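Local coordinates for hypothetical conserved protein GK1056 (PDB 2PQ0) that probably works as a magnesium-dependent phosphatase of the haloacid dehalogenase superfamily, joining a Rossmann-like core domain to a smaller cap domain, at residues 84-89 and 160-165; 104-109 and 142-147; 64-69 and 182-187; 15-20 and 240-245. All coordinates share one frame; numbering follows the deposited sequence.

Interaction 1: residues 84-89 and 160-165; sequences REKVRA and RNYPEF
K86 and E164 form the one salt bridge between helix 84-96 and the turn that follows helix 152-161, with K86 NZ 3.5 Å from E164 OE1. The two side chains meet roughly perpendicular to each other. The carboxylate also lies against the aliphatic part of the lysine, K86 CD being 3.7 Å from E164 OE1. With chi1 at 51°, E164 CG sits above one face of the F165 ring, toward the rim; the bend at chi2 (-91°) then sends the carboxylate to K86.

The apolar part of the contact belongs to two aromatic residues. F165 brings CZ within 3.6 Å of K86 CB. Y162 reaches the helix one turn further on: A89 CB lies in the plane of the tyrosine ring, at its edge, 4.0 Å from Y162 CE1. Both rings also pack on L90.

Such packing is a worked example of how the cap domain of a Cof-type hydrolase is layered, with helices laid against an antiparallel sheet. Here helix 84-96 meets the chain just where it leaves helix 152-161 and enters the outermost strand 165-171.

Backbone bonds shape that exit. Y162 is the first residue to abandon helical angles, and a type I turn from Y162 to F165 is closed by F165 N donating to Y162 O at 2.9 Å. E164 pairs through its backbone with A180, and the Y162 hydroxyl has a weak hydrogen bond to E93, further along helix 84-96.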
# COMPACT_ATOMS: atom_id res chain seq x y z
N ARG A 84 12.31 -11.26 12.25
CA ARG A 84 13.50 -11.85 11.64
C ARG A 84 13.48 -13.37 11.64
O ARG A 84 13.64 -14.01 10.60
CB ARG A 84 14.74 -11.34 12.38
CG ARG A 84 14.41 -10.67 13.72
CD ARG A 84 14.82 -9.20 13.74
NE ARG A 84 14.19 -8.42 12.67
CZ ARG A 84 14.58 -7.20 12.31
NH1 ARG A 84 15.60 -6.62 12.92
NH2 ARG A 84 13.96 -6.56 11.32
N GLU A 85 13.28 -13.96 12.81
CA GLU A 85 13.23 -15.40 12.97
C GLU A 85 12.25 -16.05 11.99
O GLU A 85 12.56 -17.07 11.37
CB GLU A 85 12.84 -15.75 14.41
CG GLU A 85 12.32 -17.16 14.61
CD GLU A 85 11.82 -17.39 16.03
OE1 GLU A 85 11.11 -16.52 16.56
OE2 GLU A 85 12.14 -18.46 16.60
N LYS A 86 11.08 -15.45 11.85
CA LYS A 86 10.05 -15.98 10.96
C LYS A 86 10.38 -15.82 9.48
O LYS A 86 10.00 -16.67 8.67
CB LYS A 86 8.71 -15.33 11.28
CG LYS A 86 8.12 -15.80 12.60
CD LYS A 86 7.92 -17.31 12.57
CE LYS A 86 7.50 -17.87 13.92
NZ LYS A 86 7.29 -19.34 13.82
N VAL A 87 11.06 -14.75 9.11
CA VAL A 87 11.42 -14.56 7.72
C VAL A 87 12.43 -15.64 7.36
O VAL A 87 12.38 -16.21 6.27
CB VAL A 87 12.04 -13.17 7.45
CG1 VAL A 87 12.40 -13.04 5.96
CG2 VAL A 87 11.05 -12.08 7.85
N ARG A 88 13.34 -15.94 8.28
CA ARG A 88 14.35 -16.96 8.03
C ARG A 88 13.67 -18.31 7.79
O ARG A 88 13.86 -18.93 6.74
CB ARG A 88 15.31 -17.07 9.21
CG ARG A 88 16.49 -17.99 8.94
CD ARG A 88 17.44 -18.04 10.12
NE ARG A 88 17.79 -16.71 10.59
CZ ARG A 88 17.43 -16.21 11.78
NH1 ARG A 88 16.71 -16.96 12.62
NH2 ARG A 88 17.79 -14.98 12.12
N ALA A 89 12.89 -18.76 8.77
CA ALA A 89 12.18 -20.03 8.68
C ALA A 89 11.44 -20.16 7.36
O ALA A 89 11.46 -21.22 6.73
CB ALA A 89 11.20 -20.15 9.84
N ARG A 160 -0.36 -22.92 6.40
CA ARG A 160 -0.44 -23.76 7.60
C ARG A 160 0.67 -23.50 8.64
O ARG A 160 0.40 -23.37 9.83
CB ARG A 160 -0.39 -25.23 7.18
CG ARG A 160 -1.60 -26.04 7.60
CD ARG A 160 -1.57 -27.43 6.99
NE ARG A 160 -1.67 -27.38 5.53
CZ ARG A 160 -1.71 -28.46 4.74
NH1 ARG A 160 -1.66 -29.67 5.27
NH2 ARG A 160 -1.80 -28.31 3.43
N ASN A 161 1.92 -23.40 8.18
CA ASN A 161 3.05 -23.21 9.08
C ASN A 161 3.37 -21.78 9.48
O ASN A 161 4.28 -21.54 10.29
CB ASN A 161 4.31 -23.85 8.49
CG ASN A 161 4.16 -25.34 8.28
OD1 ASN A 161 3.77 -26.07 9.20
ND2 ASN A 161 4.47 -25.81 7.08
N TYR A 162 2.64 -20.83 8.93
CA TYR A 162 2.91 -19.44 9.25
C TYR A 162 1.63 -18.64 9.50
O TYR A 162 1.28 -17.74 8.74
CB TYR A 162 3.74 -18.82 8.13
CG TYR A 162 5.13 -19.42 8.07
CD1 TYR A 162 6.13 -19.01 8.95
CD2 TYR A 162 5.43 -20.46 7.18
CE1 TYR A 162 7.38 -19.61 8.96
CE2 TYR A 162 6.69 -21.07 7.18
CZ TYR A 162 7.66 -20.64 8.08
OH TYR A 162 8.90 -21.24 8.10
N PRO A 163 0.92 -18.97 10.60
CA PRO A 163 -0.33 -18.30 10.97
C PRO A 163 -0.13 -16.83 11.29
O PRO A 163 -1.05 -16.02 11.17
CB PRO A 163 -0.79 -19.11 12.19
CG PRO A 163 0.51 -19.52 12.82
CD PRO A 163 1.31 -19.96 11.62
N GLU A 164 1.09 -16.48 11.69
CA GLU A 164 1.42 -15.09 12.00
C GLU A 164 1.51 -14.28 10.71
O GLU A 164 1.66 -13.06 10.74
CB GLU A 164 2.75 -15.00 12.76
CG GLU A 164 3.91 -15.74 12.11
CD GLU A 164 4.04 -17.17 12.61
OE1 GLU A 164 4.42 -17.36 13.78
OE2 GLU A 164 3.76 -18.11 11.83
N PHE A 165 1.42 -14.97 9.58
CA PHE A 165 1.46 -14.31 8.28
C PHE A 165 0.12 -14.47 7.56
O PHE A 165 -0.69 -15.32 7.91
CB PHE A 165 2.56 -14.91 7.37
CG PHE A 165 3.98 -14.64 7.83
CD1 PHE A 165 4.29 -13.57 8.66
CD2 PHE A 165 5.03 -15.45 7.36
CE1 PHE A 165 5.62 -13.30 9.03
CE2 PHE A 165 6.36 -15.19 7.71
CZ PHE A 165 6.66 -14.11 8.55

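Interaction 2: residues 104-109 and 142-147; sequences MDAEKM and DIYQAL
A classic beta bulge, in which Y144 and Q145 together face the single residue M104, marks the place where two antiparallel strands of the cap domain part company. M104, a selenomethionine, donates its backbone N to Q145 O at 3.0 Å, and its own O receives Y144 N at 2.9 Å, almost in line with the carbonyl bond. Q145 N adds a weak third bond to the same M104 O, and I143 CA makes a CH...O contact with it, so one oxygen takes up the extra residue of the bulge. On one face of the sheet the side chains of M104 and Q145 run side by side in the same direction, M104 SE lying 3.9 Å from Q145 NE2.

Past the bulge, D105 organises the loop. With CG set between the backbone N and the carbonyl carbon (chi1 68°), D105 OD1 turns back on the chain. It accepts E107 N from above the carboxylate plane, an Asx turn, and K108 N at 2.7 Å in a nearly straight bond (169°), which completes the wider Asx motif. D105 OD2 is taken by the hydroxyl of Y137. Were D105 replaced by an alanine, both amides and the Y137 hydroxyl would probably lose their acceptor and the loop could shift.

Y144 presents a ring edge to the loop, its CD1 3.8 Å from A106 N. The same ring meets Y69 edge-to-face and packs on F65, both from the core domain, while strand 145-148 runs between strands 101-104 and 174-179, with helix 117-125 packed against L147.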
# COMPACT_ATOMS: atom_id res chain seq x y z
N MSE A 104 11.27 -7.44 0.65
CA MSE A 104 11.04 -6.01 0.48
C MSE A 104 11.27 -5.26 1.79
O MSE A 104 10.73 -5.64 2.83
CB MSE A 104 9.60 -5.73 0.05
CG MSE A 104 9.16 -6.35 -1.25
SE MSE A 104 7.31 -5.87 -1.61
CE MSE A 104 7.56 -4.62 -3.06
N ASP A 105 12.10 -4.22 1.74
CA ASP A 105 12.31 -3.39 2.93
C ASP A 105 11.82 -2.03 2.44
O ASP A 105 11.22 -1.95 1.37
CB ASP A 105 13.78 -3.36 3.36
CG ASP A 105 14.69 -2.65 2.38
OD1 ASP A 105 14.21 -2.20 1.31
OD2 ASP A 105 15.90 -2.55 2.68
N ALA A 106 12.06 -0.96 3.19
CA ALA A 106 11.56 0.35 2.77
C ALA A 106 12.19 0.94 1.51
O ALA A 106 11.66 1.89 0.94
CB ALA A 106 11.68 1.34 3.92
N GLU A 107 13.31 0.37 1.07
CA GLU A 107 14.00 0.91 -0.10
C GLU A 107 14.06 0.05 -1.35
O GLU A 107 14.09 0.58 -2.46
CB GLU A 107 15.43 1.29 0.27
CG GLU A 107 15.57 2.38 1.31
CD GLU A 107 16.99 2.48 1.84
OE1 GLU A 107 17.93 2.54 1.01
OE2 GLU A 107 17.17 2.49 3.07
N LYS A 108 14.09 -1.27 -1.19
CA LYS A 108 14.21 -2.12 -2.37
C LYS A 108 13.78 -3.56 -2.17
O LYS A 108 13.35 -3.96 -1.09
CB LYS A 108 15.66 -2.10 -2.84
CG LYS A 108 16.64 -2.46 -1.74
CD LYS A 108 18.05 -2.06 -2.11
CE LYS A 108 18.93 -2.01 -0.87
NZ LYS A 108 20.14 -1.17 -1.11
N MSE A 109 13.93 -4.34 -3.24
CA MSE A 109 13.59 -5.76 -3.25
C MSE A 109 14.81 -6.58 -3.63
O MSE A 109 15.71 -6.09 -4.31
CB MSE A 109 12.54 -6.07 -4.31
CG MSE A 109 11.28 -5.31 -4.21
SE MSE A 109 10.24 -5.76 -5.75
CE MSE A 109 10.76 -4.34 -6.94
N ASP A 142 15.39 -4.73 7.50
CA ASP A 142 14.03 -4.79 8.00
C ASP A 142 13.11 -5.19 6.85
O ASP A 142 12.81 -4.38 5.98
CB ASP A 142 13.60 -3.43 8.57
CG ASP A 142 14.34 -3.08 9.84
OD1 ASP A 142 14.43 -3.96 10.72
OD2 ASP A 142 14.80 -1.92 9.97
N ILE A 143 12.69 -6.44 6.85
CA ILE A 143 11.81 -6.93 5.80
C ILE A 143 10.36 -6.75 6.23
O ILE A 143 9.89 -7.39 7.16
CB ILE A 143 12.11 -8.43 5.50
CG1 ILE A 143 13.60 -8.61 5.18
CG2 ILE A 143 11.24 -8.94 4.35
CD1 ILE A 143 14.18 -7.57 4.22
N TYR A 144 9.67 -5.85 5.54
CA TYR A 144 8.28 -5.57 5.85
C TYR A 144 7.34 -6.49 5.10
O TYR A 144 6.20 -6.69 5.51
CB TYR A 144 7.94 -4.12 5.51
CG TYR A 144 8.71 -3.12 6.34
CD1 TYR A 144 9.90 -2.57 5.86
CD2 TYR A 144 8.30 -2.79 7.63
CE1 TYR A 144 10.66 -1.72 6.65
CE2 TYR A 144 9.06 -1.95 8.43
CZ TYR A 144 10.24 -1.42 7.94
OH TYR A 144 11.00 -0.59 8.73
N GLN A 145 7.82 -7.05 4.00
CA GLN A 145 6.99 -7.93 3.20
C GLN A 145 7.82 -8.90 2.37
O GLN A 145 9.01 -8.69 2.16
CB GLN A 145 6.11 -7.08 2.27
CG GLN A 145 5.02 -7.85 1.56
CD GLN A 145 4.18 -6.94 0.70
OE1 GLN A 145 3.78 -5.86 1.14
NE2 GLN A 145 3.91 -7.36 -0.53
N ALA A 146 7.18 -9.95 1.89
CA ALA A 146 7.84 -10.95 1.07
C ALA A 146 6.91 -11.37 -0.05
O ALA A 146 5.69 -11.20 0.04
CB ALA A 146 8.21 -12.17 1.90
N LEU A 147 7.49 -11.88 -1.13
CA LEU A 147 6.70 -12.37 -2.25
C LEU A 147 7.07 -13.83 -2.36
O LEU A 147 8.25 -14.17 -2.42
CB LEU A 147 7.06 -11.64 -3.54
CG LEU A 147 6.58 -10.18 -3.61
CD1 LEU A 147 6.60 -9.68 -5.04
CD2 LEU A 147 5.17 -10.10 -3.08

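Interaction 3: residues 64-69 and 182-187; sequences SFNGQY and GSKAEG
The NZ of K184 is gripped by two groups, the carboxylate of E213 and the backbone O of N210, while the lysine chain crosses the amide of N66 on its way there. K184 CG and CD lie 3.5 and 3.6 Å from N66 ND2. Bends at chi3 (-95°) and chi4 (47°) then carry NZ round to its partners. N66 ND2 donates to the side chain of N210, so both nitrogens converge on one residue instead of bonding each other.

Beside them the backbones meet. G67 CA points a CH at S183 O, 3.6 Å away, and a CB on G67 would collide with that oxygen. Its backbone angles call for glycine as well. S183 caps helix 184-195, its OG accepting E186 N at 3.2 Å. S64 O steadies the opposing loop, receiving G67 N and Y69 N, one from each side of the carbonyl plane.

The site lies in the core domain, just after the chain returns from the cap, and K184 probably corresponds to the motif III lysine of haloacid dehalogenase hydrolases. The chemistry implies that close glycine packing brings the two segments together, while the polar ends are positioned through N210, which serves both segments, with E213 adding the charge partner of K184.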
# COMPACT_ATOMS: atom_id res chain seq x y z
N SER A 64 2.54 3.38 4.67
CA SER A 64 2.88 2.40 3.65
C SER A 64 2.90 0.99 4.24
O SER A 64 2.85 0.83 5.47
CB SER A 64 4.24 2.72 3.02
OG SER A 64 5.30 2.49 3.94
N PHE A 65 2.99 -0.01 3.38
CA PHE A 65 2.99 -1.40 3.82
C PHE A 65 1.79 -1.64 4.73
O PHE A 65 1.90 -2.30 5.76
CB PHE A 65 4.29 -1.74 4.57
CG PHE A 65 5.47 -1.97 3.66
CD1 PHE A 65 5.42 -2.97 2.69
CD2 PHE A 65 6.64 -1.24 3.81
CE1 PHE A 65 6.53 -3.22 1.87
CE2 PHE A 65 7.75 -1.48 3.00
CZ PHE A 65 7.69 -2.48 2.03
N ASN A 66 0.65 -1.07 4.33
CA ASN A 66 -0.59 -1.19 5.08
C ASN A 66 -0.48 -0.80 6.55
O ASN A 66 -1.15 -1.36 7.40
CB ASN A 66 -1.14 -2.61 4.97
CG ASN A 66 -2.06 -2.78 3.78
OD1 ASN A 66 -2.41 -3.90 3.41
ND2 ASN A 66 -2.47 -1.68 3.17
N GLY A 67 0.38 0.18 6.84
CA GLY A 67 0.54 0.63 8.20
C GLY A 67 1.80 0.15 8.90
O GLY A 67 2.09 0.59 10.01
N GLN A 68 2.55 -0.74 8.27
CA GLN A 68 3.77 -1.26 8.89
C GLN A 68 4.95 -0.30 8.77
O GLN A 68 6.00 -0.51 9.39
CB GLN A 68 4.12 -2.63 8.30
CG GLN A 68 3.13 -3.73 8.64
CD GLN A 68 2.84 -3.81 10.14
OE1 GLN A 68 2.23 -2.91 10.71
NE2 GLN A 68 3.29 -4.89 10.77
N TYR A 69 4.78 0.74 7.97
CA TYR A 69 5.83 1.74 7.80
C TYR A 69 5.14 3.08 7.59
O TYR A 69 4.54 3.34 6.54
CB TYR A 69 6.70 1.40 6.59
CG TYR A 69 8.01 2.16 6.55
CD1 TYR A 69 9.05 1.84 7.42
CD2 TYR A 69 8.23 3.17 5.61
CE1 TYR A 69 10.28 2.49 7.36
CE2 TYR A 69 9.45 3.84 5.54
CZ TYR A 69 10.48 3.49 6.42
OH TYR A 69 11.70 4.11 6.34
N GLY A 182 -1.60 -5.12 12.11
CA GLY A 182 -1.37 -3.91 11.34
C GLY A 182 -2.46 -3.59 10.33
O GLY A 182 -3.11 -4.49 9.80
N SER A 183 -2.63 -2.29 10.08
CA SER A 183 -3.64 -1.80 9.13
C SER A 183 -3.41 -0.32 8.79
O SER A 183 -2.75 0.41 9.54
CB SER A 183 -5.04 -1.96 9.73
OG SER A 183 -5.23 -1.08 10.84
N LYS A 184 -3.96 0.11 7.66
CA LYS A 184 -3.82 1.50 7.26
C LYS A 184 -4.50 2.40 8.29
O LYS A 184 -4.02 3.50 8.57
CB LYS A 184 -4.45 1.73 5.88
CG LYS A 184 -3.56 1.31 4.71
CD LYS A 184 -4.30 1.38 3.38
CE LYS A 184 -4.90 0.02 3.00
NZ LYS A 184 -5.64 -0.69 4.11
N ALA A 185 -5.61 1.91 8.86
CA ALA A 185 -6.36 2.66 9.86
C ALA A 185 -5.54 2.95 11.11
O ALA A 185 -5.63 4.04 11.68
CB ALA A 185 -7.61 1.89 10.25
N GLU A 186 -4.74 1.98 11.54
CA GLU A 186 -3.91 2.17 12.71
C GLU A 186 -2.75 3.09 12.36
O GLU A 186 -2.17 3.75 13.22
CB GLU A 186 -3.38 0.82 13.21
CG GLU A 186 -2.72 0.87 14.58
CD GLU A 186 -3.69 1.29 15.68
OE1 GLU A 186 -4.88 1.52 15.39
OE2 GLU A 186 -3.26 1.38 16.85
N GLY A 187 -2.41 3.14 11.07
CA GLY A 187 -1.34 4.00 10.63
C GLY A 187 -1.89 5.41 10.53
O GLY A 187 -1.26 6.36 10.98

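Interaction 4: residues 15-20 and 240-245; sequences LDEQKQ and KPVDKE
E17 and V242 lie alongside one another, their side chains running antiparallel, where two surface loops of the Rossmann-like core domain meet. Segment 15-20 contains a type I turn from D16 to K19, follows the short helix 10-14, and probably corresponds to the flap of this superfamily; segment 240-245 leads from edge strand 237-239 to the last helix. V242 carries most of the contact. Its chi1 of 61° spreads the two methyls over the turn, CG1 3.7 Å from D16 CA and CG2 3.6 Å from L15 O. With an alanine at V242, both methyls go and the packing on D16 and E17 would probably be lost, opening a gap beside the turn.

A bend at chi2 (80°) lays the carboxylate of E17 against the same valine, E17 OE1 being 3.8 Å from V242 CG1. E17 and D243 are set nearly perpendicular, their carboxylate planes 86° apart, and E17 OE2 touches D243 CB at 3.7 Å. The like charges, with E17 OE1 4.1 Å from D243 OD1, would be expected to repel somewhat. The turn is held from within by D16, whose OD2 accepts Q20 N at 2.8 Å from above the carboxylate plane.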
# COMPACT_ATOMS: atom_id res chain seq x y z
N LEU A 15 -3.60 7.52 -9.24
CA LEU A 15 -3.22 7.15 -10.60
C LEU A 15 -4.41 6.52 -11.32
O LEU A 15 -5.24 5.87 -10.70
CB LEU A 15 -2.06 6.16 -10.56
CG LEU A 15 -0.80 6.66 -9.85
CD1 LEU A 15 0.25 5.57 -9.87
CD2 LEU A 15 -0.28 7.90 -10.55
N ASP A 16 -4.48 6.73 -12.63
CA ASP A 16 -5.58 6.16 -13.42
C ASP A 16 -5.22 4.75 -13.87
O ASP A 16 -4.29 4.13 -13.35
CB ASP A 16 -5.90 7.05 -14.62
CG ASP A 16 -4.75 7.13 -15.62
OD1 ASP A 16 -4.79 8.03 -16.48
OD2 ASP A 16 -3.84 6.28 -15.56
N GLU A 17 -5.97 4.24 -14.84
CA GLU A 17 -5.74 2.89 -15.34
C GLU A 17 -4.42 2.75 -16.10
O GLU A 17 -3.85 1.66 -16.17
CB GLU A 17 -6.91 2.45 -16.22
CG GLU A 17 -8.26 2.50 -15.50
CD GLU A 17 -8.86 3.90 -15.42
OE1 GLU A 17 -8.14 4.89 -15.66
OE2 GLU A 17 -10.07 4.01 -15.11
N GLN A 18 -3.93 3.84 -16.67
CA GLN A 18 -2.66 3.81 -17.40
C GLN A 18 -1.52 4.14 -16.44
O GLN A 18 -0.36 4.28 -16.84
CB GLN A 18 -2.68 4.81 -18.55
CG GLN A 18 -3.55 4.41 -19.73
CD GLN A 18 -5.01 4.23 -19.35
OE1 GLN A 18 -5.65 5.15 -18.85
NE2 GLN A 18 -5.54 3.03 -19.59
N LYS A 19 -1.87 4.27 -15.16
CA LYS A 19 -0.94 4.60 -14.10
C LYS A 19 -0.35 6.00 -14.27
O LYS A 19 0.78 6.27 -13.88
CB LYS A 19 0.17 3.55 -14.01
CG LYS A 19 -0.37 2.21 -13.57
CD LYS A 19 0.69 1.37 -12.87
CE LYS A 19 0.07 0.11 -12.30
NZ LYS A 19 -1.05 0.42 -11.37
N GLN A 20 -1.15 6.88 -14.85
CA GLN A 20 -0.75 8.27 -15.06
C GLN A 20 -1.45 9.15 -14.03
O GLN A 20 -2.48 8.78 -13.48
CB GLN A 20 -1.10 8.73 -16.47
CG GLN A 20 -0.12 8.26 -17.53
CD GLN A 20 1.32 8.57 -17.17
OE1 GLN A 20 2.09 7.67 -16.79
NE2 GLN A 20 1.70 9.84 -17.26
N LYS A 240 -16.92 10.01 -8.76
CA LYS A 240 -16.77 9.49 -10.12
C LYS A 240 -15.47 8.70 -10.23
O LYS A 240 -14.66 8.68 -9.30
CB LYS A 240 -16.72 10.63 -11.14
CG LYS A 240 -17.85 11.63 -11.07
CD LYS A 240 -17.64 12.69 -12.13
CE LYS A 240 -18.62 13.84 -12.00
NZ LYS A 240 -18.31 14.91 -13.00
N PRO A 241 -15.25 8.02 -11.37
CA PRO A 241 -14.02 7.25 -11.53
C PRO A 241 -12.80 8.16 -11.66
O PRO A 241 -12.93 9.34 -11.98
CB PRO A 241 -14.29 6.45 -12.81
CG PRO A 241 -15.77 6.28 -12.80
CD PRO A 241 -16.24 7.66 -12.40
N VAL A 242 -11.61 7.61 -11.39
CA VAL A 242 -10.37 8.38 -11.47
C VAL A 242 -10.23 8.97 -12.87
O VAL A 242 -9.62 10.02 -13.08
CB VAL A 242 -9.14 7.47 -11.21
CG1 VAL A 242 -9.08 6.36 -12.26
CG2 VAL A 242 -7.86 8.29 -11.24
N ASP A 243 -10.83 8.26 -13.81
CA ASP A 243 -10.84 8.60 -15.22
C ASP A 243 -11.70 9.83 -15.51
O ASP A 243 -11.56 10.46 -16.56
CB ASP A 243 -11.37 7.37 -15.98
CG ASP A 243 -11.22 7.50 -17.47
OD1 ASP A 243 -10.09 7.72 -17.94
OD2 ASP A 243 -12.24 7.36 -18.17
N LYS A 244 -12.59 10.18 -14.59
CA LYS A 244 -13.48 11.32 -14.79
C LYS A 244 -13.39 12.40 -13.71
O LYS A 244 -14.41 12.89 -13.22
CB LYS A 244 -14.92 10.83 -14.90
CG LYS A 244 -15.16 9.86 -16.04
CD LYS A 244 -16.55 9.28 -15.97
CE LYS A 244 -16.73 8.16 -16.97
NZ LYS A 244 -18.03 7.46 -16.75
N GLU A 245 -12.16 12.78 -13.36
CA GLU A 245 -11.93 13.82 -12.36
C GLU A 245 -12.49 13.43 -11.00
O GLU A 245 -12.87 14.30 -10.21
CB GLU A 245 -12.54 15.15 -12.80
CG GLU A 245 -12.07 15.64 -14.16
CD GLU A 245 -12.50 17.08 -14.43
OE1 GLU A 245 -13.68 17.40 -14.21
OE2 GLU A 245 -11.65 17.89 -14.87

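Interactions 1 and 2 both belong to the cap domain and touch through the salt bridge of R84 with D142. Interaction 2 is the buried member, relying on backbone bonds between strands, whereas interaction 1 joins a helix to a turn through a charged pair and aromatic rings. Interaction 3 lies in the core domain nearest the centre of the chain, and it touches interaction 2 across the domain boundary. Interaction 4 is more superficial, one valine and two neighbouring like-charged carboxylates at the far end of the core, about 37 Å between centres from interaction 1. The sharpest contrast is between interaction 2, buried and backbone-bonded, and interaction 4, made by side chains near solvent.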